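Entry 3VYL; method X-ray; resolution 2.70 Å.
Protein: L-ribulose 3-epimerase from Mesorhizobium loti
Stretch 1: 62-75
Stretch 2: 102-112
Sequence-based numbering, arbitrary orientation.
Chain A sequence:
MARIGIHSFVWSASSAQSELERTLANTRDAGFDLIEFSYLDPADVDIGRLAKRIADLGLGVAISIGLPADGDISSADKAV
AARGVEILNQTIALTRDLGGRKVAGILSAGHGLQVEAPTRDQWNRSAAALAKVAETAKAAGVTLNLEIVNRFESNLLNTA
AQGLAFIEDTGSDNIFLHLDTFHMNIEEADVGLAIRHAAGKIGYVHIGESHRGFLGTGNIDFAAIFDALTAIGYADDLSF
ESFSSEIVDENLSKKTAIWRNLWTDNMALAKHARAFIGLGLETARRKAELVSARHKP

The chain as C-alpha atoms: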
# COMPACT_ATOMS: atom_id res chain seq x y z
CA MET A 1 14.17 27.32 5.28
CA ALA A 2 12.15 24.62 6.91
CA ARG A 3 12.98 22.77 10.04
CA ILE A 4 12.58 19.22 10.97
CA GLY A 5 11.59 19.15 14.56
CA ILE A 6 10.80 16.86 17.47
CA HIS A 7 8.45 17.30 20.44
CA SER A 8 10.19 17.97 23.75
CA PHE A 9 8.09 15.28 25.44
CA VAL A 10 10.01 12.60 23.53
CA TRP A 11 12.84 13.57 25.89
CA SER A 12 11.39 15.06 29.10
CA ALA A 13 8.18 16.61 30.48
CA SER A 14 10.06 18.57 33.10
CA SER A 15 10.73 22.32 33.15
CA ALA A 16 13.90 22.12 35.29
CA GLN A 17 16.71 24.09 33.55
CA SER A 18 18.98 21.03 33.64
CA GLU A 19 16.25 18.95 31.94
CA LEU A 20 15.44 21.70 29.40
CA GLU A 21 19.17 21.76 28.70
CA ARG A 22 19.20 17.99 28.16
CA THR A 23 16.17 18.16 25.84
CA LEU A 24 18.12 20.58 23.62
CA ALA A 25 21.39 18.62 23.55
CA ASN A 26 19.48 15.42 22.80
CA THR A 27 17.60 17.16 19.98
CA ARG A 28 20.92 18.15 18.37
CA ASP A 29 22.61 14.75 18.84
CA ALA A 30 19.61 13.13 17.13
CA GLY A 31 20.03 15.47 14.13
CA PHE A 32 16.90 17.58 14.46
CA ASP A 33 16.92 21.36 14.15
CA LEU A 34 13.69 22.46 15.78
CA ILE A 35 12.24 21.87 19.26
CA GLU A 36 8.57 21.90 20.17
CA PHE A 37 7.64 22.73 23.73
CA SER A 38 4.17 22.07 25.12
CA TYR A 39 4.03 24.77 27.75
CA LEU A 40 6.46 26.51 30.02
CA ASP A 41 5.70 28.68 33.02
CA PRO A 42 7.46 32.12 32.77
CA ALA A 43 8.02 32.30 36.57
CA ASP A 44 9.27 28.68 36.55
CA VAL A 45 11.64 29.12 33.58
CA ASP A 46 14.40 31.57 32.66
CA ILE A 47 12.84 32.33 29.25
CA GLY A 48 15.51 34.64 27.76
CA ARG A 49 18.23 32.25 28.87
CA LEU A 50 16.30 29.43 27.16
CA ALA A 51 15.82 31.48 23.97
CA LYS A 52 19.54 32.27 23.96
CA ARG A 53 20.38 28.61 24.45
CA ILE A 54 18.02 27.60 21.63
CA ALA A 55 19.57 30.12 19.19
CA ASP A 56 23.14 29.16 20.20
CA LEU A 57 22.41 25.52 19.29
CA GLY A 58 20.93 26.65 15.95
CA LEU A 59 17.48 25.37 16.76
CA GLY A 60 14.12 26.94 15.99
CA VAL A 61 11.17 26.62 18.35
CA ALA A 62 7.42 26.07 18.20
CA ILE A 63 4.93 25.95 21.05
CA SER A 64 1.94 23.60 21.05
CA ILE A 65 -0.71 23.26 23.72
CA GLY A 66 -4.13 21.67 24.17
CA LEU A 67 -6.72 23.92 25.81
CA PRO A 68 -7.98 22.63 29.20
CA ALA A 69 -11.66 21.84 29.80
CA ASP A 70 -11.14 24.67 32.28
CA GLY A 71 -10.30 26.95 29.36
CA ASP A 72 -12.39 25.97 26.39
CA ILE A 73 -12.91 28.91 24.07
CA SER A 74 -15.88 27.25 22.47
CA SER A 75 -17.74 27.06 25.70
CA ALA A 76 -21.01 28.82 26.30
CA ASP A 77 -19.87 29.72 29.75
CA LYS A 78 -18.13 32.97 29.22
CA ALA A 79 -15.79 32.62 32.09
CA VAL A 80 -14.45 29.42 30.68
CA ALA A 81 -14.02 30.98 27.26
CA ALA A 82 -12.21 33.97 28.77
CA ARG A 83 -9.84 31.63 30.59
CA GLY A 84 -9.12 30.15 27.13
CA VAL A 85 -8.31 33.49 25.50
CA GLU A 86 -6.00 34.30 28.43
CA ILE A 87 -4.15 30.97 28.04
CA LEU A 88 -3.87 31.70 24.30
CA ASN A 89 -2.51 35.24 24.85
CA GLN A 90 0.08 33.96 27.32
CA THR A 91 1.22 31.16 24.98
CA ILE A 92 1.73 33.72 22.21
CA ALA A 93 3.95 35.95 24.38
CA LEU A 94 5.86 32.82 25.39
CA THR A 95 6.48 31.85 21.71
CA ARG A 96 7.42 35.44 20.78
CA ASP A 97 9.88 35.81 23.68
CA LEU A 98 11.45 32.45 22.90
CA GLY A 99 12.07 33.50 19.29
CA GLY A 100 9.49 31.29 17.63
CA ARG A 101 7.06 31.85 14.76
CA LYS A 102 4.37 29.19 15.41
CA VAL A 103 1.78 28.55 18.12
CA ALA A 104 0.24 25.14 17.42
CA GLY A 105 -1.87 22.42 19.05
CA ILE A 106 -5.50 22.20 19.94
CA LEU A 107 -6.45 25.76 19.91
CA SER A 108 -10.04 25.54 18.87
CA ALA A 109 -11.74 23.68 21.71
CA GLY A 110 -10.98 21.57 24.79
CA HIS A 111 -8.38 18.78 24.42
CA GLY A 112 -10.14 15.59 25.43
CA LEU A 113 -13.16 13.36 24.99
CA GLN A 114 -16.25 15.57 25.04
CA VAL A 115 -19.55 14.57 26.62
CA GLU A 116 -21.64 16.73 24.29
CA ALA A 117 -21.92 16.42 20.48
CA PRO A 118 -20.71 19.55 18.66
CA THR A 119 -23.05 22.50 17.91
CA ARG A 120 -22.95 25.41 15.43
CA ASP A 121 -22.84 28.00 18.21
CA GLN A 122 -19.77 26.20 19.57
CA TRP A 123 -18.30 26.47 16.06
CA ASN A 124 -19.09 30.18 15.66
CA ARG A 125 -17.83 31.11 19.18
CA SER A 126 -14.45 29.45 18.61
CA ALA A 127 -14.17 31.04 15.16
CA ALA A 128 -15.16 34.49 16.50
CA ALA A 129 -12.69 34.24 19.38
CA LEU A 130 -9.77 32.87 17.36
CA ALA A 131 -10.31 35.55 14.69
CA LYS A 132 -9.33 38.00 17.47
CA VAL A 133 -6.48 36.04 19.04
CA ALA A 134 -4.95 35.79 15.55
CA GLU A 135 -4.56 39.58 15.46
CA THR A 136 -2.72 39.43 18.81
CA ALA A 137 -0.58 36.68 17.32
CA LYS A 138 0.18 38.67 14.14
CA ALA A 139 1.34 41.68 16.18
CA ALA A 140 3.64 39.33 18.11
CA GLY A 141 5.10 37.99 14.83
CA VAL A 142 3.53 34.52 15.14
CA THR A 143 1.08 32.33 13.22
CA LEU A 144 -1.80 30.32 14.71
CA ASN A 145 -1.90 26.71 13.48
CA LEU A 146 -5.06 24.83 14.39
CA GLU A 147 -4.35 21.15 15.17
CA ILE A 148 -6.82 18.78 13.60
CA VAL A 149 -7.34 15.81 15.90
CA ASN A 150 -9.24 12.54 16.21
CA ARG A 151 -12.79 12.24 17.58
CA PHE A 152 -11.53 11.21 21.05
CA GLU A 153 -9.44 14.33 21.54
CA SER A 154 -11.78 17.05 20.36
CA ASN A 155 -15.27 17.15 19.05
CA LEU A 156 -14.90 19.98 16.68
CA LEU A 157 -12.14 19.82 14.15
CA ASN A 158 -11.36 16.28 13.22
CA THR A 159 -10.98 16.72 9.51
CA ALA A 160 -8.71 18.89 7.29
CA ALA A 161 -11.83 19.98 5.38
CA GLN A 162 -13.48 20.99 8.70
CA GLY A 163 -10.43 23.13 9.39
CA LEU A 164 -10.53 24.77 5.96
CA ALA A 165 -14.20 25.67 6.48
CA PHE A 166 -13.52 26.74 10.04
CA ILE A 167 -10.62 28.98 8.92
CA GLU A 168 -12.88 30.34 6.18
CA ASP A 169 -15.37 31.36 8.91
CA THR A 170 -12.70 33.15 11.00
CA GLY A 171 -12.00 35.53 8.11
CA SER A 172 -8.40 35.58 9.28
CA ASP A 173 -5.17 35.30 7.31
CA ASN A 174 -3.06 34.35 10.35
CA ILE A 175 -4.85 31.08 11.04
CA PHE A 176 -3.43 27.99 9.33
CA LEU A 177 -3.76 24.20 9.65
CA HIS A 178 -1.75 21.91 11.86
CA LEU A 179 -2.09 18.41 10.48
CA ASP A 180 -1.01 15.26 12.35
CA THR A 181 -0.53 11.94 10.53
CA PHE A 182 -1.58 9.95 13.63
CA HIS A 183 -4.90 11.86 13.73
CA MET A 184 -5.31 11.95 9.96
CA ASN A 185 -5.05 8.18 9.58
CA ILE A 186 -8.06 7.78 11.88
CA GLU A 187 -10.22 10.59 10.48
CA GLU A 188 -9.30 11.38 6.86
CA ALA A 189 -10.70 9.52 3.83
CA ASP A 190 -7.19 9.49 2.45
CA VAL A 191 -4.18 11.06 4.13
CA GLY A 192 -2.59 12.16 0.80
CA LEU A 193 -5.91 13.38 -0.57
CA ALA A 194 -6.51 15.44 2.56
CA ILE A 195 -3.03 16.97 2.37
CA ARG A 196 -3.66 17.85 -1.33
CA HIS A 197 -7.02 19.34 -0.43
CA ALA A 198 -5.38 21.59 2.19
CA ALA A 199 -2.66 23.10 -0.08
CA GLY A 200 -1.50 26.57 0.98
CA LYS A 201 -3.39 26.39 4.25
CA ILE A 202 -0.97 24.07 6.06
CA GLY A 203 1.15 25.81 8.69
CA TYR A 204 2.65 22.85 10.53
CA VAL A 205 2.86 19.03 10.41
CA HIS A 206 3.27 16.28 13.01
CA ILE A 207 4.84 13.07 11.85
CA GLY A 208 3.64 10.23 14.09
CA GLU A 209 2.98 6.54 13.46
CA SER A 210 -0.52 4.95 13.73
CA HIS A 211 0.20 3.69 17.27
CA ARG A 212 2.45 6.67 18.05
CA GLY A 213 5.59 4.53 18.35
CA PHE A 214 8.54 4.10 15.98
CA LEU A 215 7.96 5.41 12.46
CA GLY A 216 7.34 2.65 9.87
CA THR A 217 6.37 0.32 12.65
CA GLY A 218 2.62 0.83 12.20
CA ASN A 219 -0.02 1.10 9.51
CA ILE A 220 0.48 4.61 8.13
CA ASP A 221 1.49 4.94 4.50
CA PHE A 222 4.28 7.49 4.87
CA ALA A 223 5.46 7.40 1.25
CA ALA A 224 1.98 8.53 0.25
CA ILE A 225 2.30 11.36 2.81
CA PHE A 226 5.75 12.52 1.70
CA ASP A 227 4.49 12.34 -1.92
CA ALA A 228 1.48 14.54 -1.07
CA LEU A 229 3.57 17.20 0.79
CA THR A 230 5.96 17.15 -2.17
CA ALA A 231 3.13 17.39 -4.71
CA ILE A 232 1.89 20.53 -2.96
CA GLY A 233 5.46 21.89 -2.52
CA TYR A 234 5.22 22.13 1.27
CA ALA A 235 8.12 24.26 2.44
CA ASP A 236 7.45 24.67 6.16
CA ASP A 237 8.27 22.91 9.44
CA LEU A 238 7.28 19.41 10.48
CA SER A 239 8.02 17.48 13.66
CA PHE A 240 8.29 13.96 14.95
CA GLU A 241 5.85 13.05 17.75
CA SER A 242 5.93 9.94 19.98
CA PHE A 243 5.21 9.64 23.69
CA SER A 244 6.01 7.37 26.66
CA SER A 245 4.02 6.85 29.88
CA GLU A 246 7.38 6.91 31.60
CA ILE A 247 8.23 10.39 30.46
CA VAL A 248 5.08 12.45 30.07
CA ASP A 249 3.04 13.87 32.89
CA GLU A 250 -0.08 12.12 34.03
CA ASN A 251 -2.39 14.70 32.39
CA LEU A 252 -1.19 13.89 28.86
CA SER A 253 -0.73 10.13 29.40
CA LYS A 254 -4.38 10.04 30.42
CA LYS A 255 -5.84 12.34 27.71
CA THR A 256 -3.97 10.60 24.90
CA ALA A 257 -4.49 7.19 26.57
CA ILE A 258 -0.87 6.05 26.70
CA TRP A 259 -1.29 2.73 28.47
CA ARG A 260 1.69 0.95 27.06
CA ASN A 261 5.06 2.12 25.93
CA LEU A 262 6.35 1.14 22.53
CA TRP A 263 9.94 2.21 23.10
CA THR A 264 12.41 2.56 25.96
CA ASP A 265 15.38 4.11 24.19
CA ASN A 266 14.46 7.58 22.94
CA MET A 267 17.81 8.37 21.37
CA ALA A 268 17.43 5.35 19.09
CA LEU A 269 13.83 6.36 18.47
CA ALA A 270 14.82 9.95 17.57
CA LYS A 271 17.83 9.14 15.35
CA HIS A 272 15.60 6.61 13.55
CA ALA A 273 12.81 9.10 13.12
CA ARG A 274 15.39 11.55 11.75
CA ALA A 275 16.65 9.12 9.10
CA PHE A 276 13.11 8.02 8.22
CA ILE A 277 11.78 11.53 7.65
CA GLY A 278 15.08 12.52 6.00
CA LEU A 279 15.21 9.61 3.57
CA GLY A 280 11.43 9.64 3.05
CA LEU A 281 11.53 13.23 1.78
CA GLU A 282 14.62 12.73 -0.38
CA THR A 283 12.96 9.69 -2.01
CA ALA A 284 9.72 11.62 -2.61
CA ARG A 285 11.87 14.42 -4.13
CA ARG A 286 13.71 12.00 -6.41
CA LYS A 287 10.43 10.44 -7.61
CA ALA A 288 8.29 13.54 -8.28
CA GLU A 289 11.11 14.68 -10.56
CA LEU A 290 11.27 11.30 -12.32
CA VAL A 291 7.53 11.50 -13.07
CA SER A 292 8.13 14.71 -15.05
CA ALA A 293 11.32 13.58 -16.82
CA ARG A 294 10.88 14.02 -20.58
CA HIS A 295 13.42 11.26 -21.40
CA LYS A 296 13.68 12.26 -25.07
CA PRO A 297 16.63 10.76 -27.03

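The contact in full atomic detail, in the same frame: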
# COMPACT_ATOMS: atom_id res chain seq x y z
N ALA A 62 8.86 25.89 18.32
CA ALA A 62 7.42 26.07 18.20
C ALA A 62 6.80 25.73 19.55
O ALA A 62 7.36 24.94 20.32
CB ALA A 62 6.86 25.18 17.12
N ILE A 63 5.66 26.34 19.86
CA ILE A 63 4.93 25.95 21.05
C ILE A 63 3.55 25.39 20.67
O ILE A 63 2.79 26.00 19.89
CB ILE A 63 4.78 27.11 22.06
CG1 ILE A 63 6.12 27.82 22.31
CG2 ILE A 63 4.17 26.61 23.37
CD1 ILE A 63 7.14 27.05 23.12
N SER A 64 3.24 24.22 21.23
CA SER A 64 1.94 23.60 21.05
C SER A 64 1.34 23.37 22.41
O SER A 64 2.04 23.01 23.34
CB SER A 64 2.09 22.25 20.35
OG SER A 64 2.77 21.32 21.20
N ILE A 65 0.03 23.58 22.51
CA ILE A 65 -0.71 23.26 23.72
C ILE A 65 -2.03 22.60 23.33
O ILE A 65 -2.38 22.53 22.14
CB ILE A 65 -1.02 24.52 24.57
CG1 ILE A 65 -1.93 25.49 23.80
CG2 ILE A 65 0.27 25.22 24.99
CD1 ILE A 65 -2.65 26.48 24.69
N GLY A 66 -2.75 22.11 24.34
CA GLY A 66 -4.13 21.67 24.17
C GLY A 66 -4.94 22.37 25.24
O GLY A 66 -4.66 22.20 26.42
N LEU A 67 -5.92 23.17 24.84
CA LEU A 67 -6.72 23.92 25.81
C LEU A 67 -7.31 22.98 26.86
O LEU A 67 -7.70 21.87 26.52
CB LEU A 67 -7.84 24.73 25.12
CG LEU A 67 -7.48 26.02 24.36
CD1 LEU A 67 -8.67 26.58 23.61
CD2 LEU A 67 -6.90 27.07 25.29
N PRO A 68 -7.33 23.42 28.14
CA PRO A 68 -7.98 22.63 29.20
C PRO A 68 -9.49 22.76 29.14
O PRO A 68 -9.99 23.72 28.59
CB PRO A 68 -7.44 23.27 30.49
CG PRO A 68 -7.10 24.66 30.10
CD PRO A 68 -6.63 24.60 28.68
N ALA A 69 -10.20 21.79 29.70
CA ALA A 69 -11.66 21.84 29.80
C ALA A 69 -12.02 23.10 30.57
O ALA A 69 -13.03 23.75 30.31
CB ALA A 69 -12.20 20.61 30.50
N ASP A 70 -11.13 23.44 31.50
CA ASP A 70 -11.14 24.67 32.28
C ASP A 70 -11.08 25.95 31.42
O ASP A 70 -11.60 27.00 31.82
CB ASP A 70 -9.95 24.65 33.23
CG ASP A 70 -10.08 25.64 34.35
OD1 ASP A 70 -11.22 26.06 34.62
OD2 ASP A 70 -9.04 25.98 34.97
N GLY A 71 -10.48 25.85 30.25
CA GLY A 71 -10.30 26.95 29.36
C GLY A 71 -10.79 26.74 27.95
O GLY A 71 -10.11 27.11 27.06
N ASP A 72 -11.94 26.16 27.74
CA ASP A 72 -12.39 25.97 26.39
C ASP A 72 -13.09 27.17 25.77
O ASP A 72 -14.19 27.51 26.13
CB ASP A 72 -13.32 24.78 26.36
CG ASP A 72 -13.79 24.48 25.00
OD1 ASP A 72 -13.60 25.31 24.14
OD2 ASP A 72 -14.35 23.42 24.78
N ILE A 73 -12.48 27.71 24.75
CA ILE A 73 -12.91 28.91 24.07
C ILE A 73 -14.16 28.75 23.26
O ILE A 73 -14.66 29.69 22.73
CB ILE A 73 -11.83 29.49 23.16
CG1 ILE A 73 -11.45 28.53 22.06
CG2 ILE A 73 -10.58 29.78 23.93
CD1 ILE A 73 -10.39 29.10 21.19
N SER A 74 -14.61 27.53 23.09
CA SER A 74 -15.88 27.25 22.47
C SER A 74 -17.01 27.15 23.44
O SER A 74 -18.12 27.04 23.04
CB SER A 74 -15.78 25.95 21.70
OG SER A 74 -15.15 24.98 22.48
N SER A 75 -16.72 27.21 24.71
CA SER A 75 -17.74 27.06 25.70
C SER A 75 -18.74 28.19 25.75
O SER A 75 -18.41 29.32 25.51
CB SER A 75 -17.10 26.90 27.05
OG SER A 75 -18.10 26.89 28.01
N LYS A 102 5.61 29.99 15.39
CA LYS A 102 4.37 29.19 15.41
C LYS A 102 3.83 28.86 16.81
O LYS A 102 4.57 28.34 17.66
CB LYS A 102 4.56 27.87 14.64
CG LYS A 102 5.15 27.99 13.25
CD LYS A 102 5.25 26.63 12.59
CE LYS A 102 5.74 26.75 11.15
NZ LYS A 102 4.76 27.45 10.26
N VAL A 103 2.55 29.14 17.02
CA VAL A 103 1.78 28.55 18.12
C VAL A 103 0.85 27.49 17.52
O VAL A 103 -0.04 27.82 16.73
CB VAL A 103 0.95 29.59 18.92
CG1 VAL A 103 0.05 28.91 19.93
CG2 VAL A 103 1.86 30.58 19.63
N ALA A 104 0.99 26.25 17.95
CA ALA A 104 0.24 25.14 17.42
C ALA A 104 -0.51 24.31 18.48
O ALA A 104 -0.50 24.65 19.62
CB ALA A 104 1.15 24.26 16.59
N GLY A 105 -1.17 23.24 18.10
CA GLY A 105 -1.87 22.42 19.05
C GLY A 105 -3.35 22.54 18.93
O GLY A 105 -3.85 22.99 17.94
N ILE A 106 -4.06 22.10 19.95
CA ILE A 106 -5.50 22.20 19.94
C ILE A 106 -5.88 23.50 20.54
O ILE A 106 -5.79 23.72 21.69
CB ILE A 106 -6.12 21.07 20.75
CG1 ILE A 106 -5.41 19.77 20.47
CG2 ILE A 106 -7.56 20.87 20.37
CD1 ILE A 106 -6.27 18.60 20.79
N LEU A 107 -6.31 24.37 19.66
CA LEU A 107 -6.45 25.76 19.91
C LEU A 107 -7.85 26.14 19.72
O LEU A 107 -8.21 27.25 19.93
CB LEU A 107 -5.61 26.48 18.88
CG LEU A 107 -4.22 26.95 19.21
CD1 LEU A 107 -3.34 25.94 19.85
CD2 LEU A 107 -3.56 27.45 17.97
N SER A 108 -8.66 25.22 19.27
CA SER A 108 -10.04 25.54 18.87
C SER A 108 -11.13 25.12 19.84
O SER A 108 -12.28 25.52 19.68
CB SER A 108 -10.32 24.90 17.52
OG SER A 108 -9.66 23.65 17.42
N ALA A 109 -10.78 24.27 20.80
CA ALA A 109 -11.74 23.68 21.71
C ALA A 109 -10.98 22.86 22.75
O ALA A 109 -9.75 22.72 22.65
CB ALA A 109 -12.70 22.79 20.94
N GLY A 110 -11.67 22.33 23.75
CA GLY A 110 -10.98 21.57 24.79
C GLY A 110 -10.32 20.31 24.24
O GLY A 110 -10.91 19.60 23.43
N HIS A 111 -9.08 20.06 24.67
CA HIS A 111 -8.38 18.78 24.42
C HIS A 111 -8.92 17.67 25.29
O HIS A 111 -8.73 17.65 26.51
CB HIS A 111 -6.87 18.94 24.67
CG HIS A 111 -6.05 17.73 24.25
ND1 HIS A 111 -4.78 17.54 24.68
CD2 HIS A 111 -6.34 16.66 23.42
CE1 HIS A 111 -4.29 16.40 24.14
NE2 HIS A 111 -5.25 15.86 23.37
N GLY A 112 -9.60 16.71 24.67
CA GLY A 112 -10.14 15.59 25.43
C GLY A 112 -11.41 15.05 24.83
O GLY A 112 -11.94 15.61 23.88

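Two parallel strands, distant in sequence, are joined by a ladder of backbone hydrogen bonds in which stretch 1 uses its odd residues. Ile 63 N donates to Lys 102 O (3.2 Å), and Ala 104 N to Ile 63 O (2.7 Å). Ile 65 repeats the pattern: its N donates to Ala 104 O (3.1 Å), and its O accepts from Ile 106 N (2.8 Å). Leu 67 N then donates to Ile 106 O (3.2 Å), while Leu 67 O takes His 111 N (2.9 Å), carrying the pairing into the loop. The extended backbone sends successive side chains to alternate faces: Ile 63 and Val 103 on one, Ser 64 and Ala 104 on the other. The small pair suits a close approach, Ser 64 CA and Ala 104 CA lying 4.3 Å apart and their CB atoms 4.4 Å. Ser 64 OG, Lys 102 NZ and His 111 NE2 are hydrogen-bonded elsewhere in the structure.

Two glycines sit where a CB would clash: on Gly 105 with Ile 65 O, on Gly 66 with His 111 ND1. Ile 65 CG1 meets Leu 107 CD1 at 4.2 Å, an apolar contact beside the ladder. Beyond, Asp 72 OD2 accepts a weak hydrogen bond from Gly 110 N (3.1 Å). Both sides summed, 676 Å² is buried between the stretches, Leu 67 being the most covered.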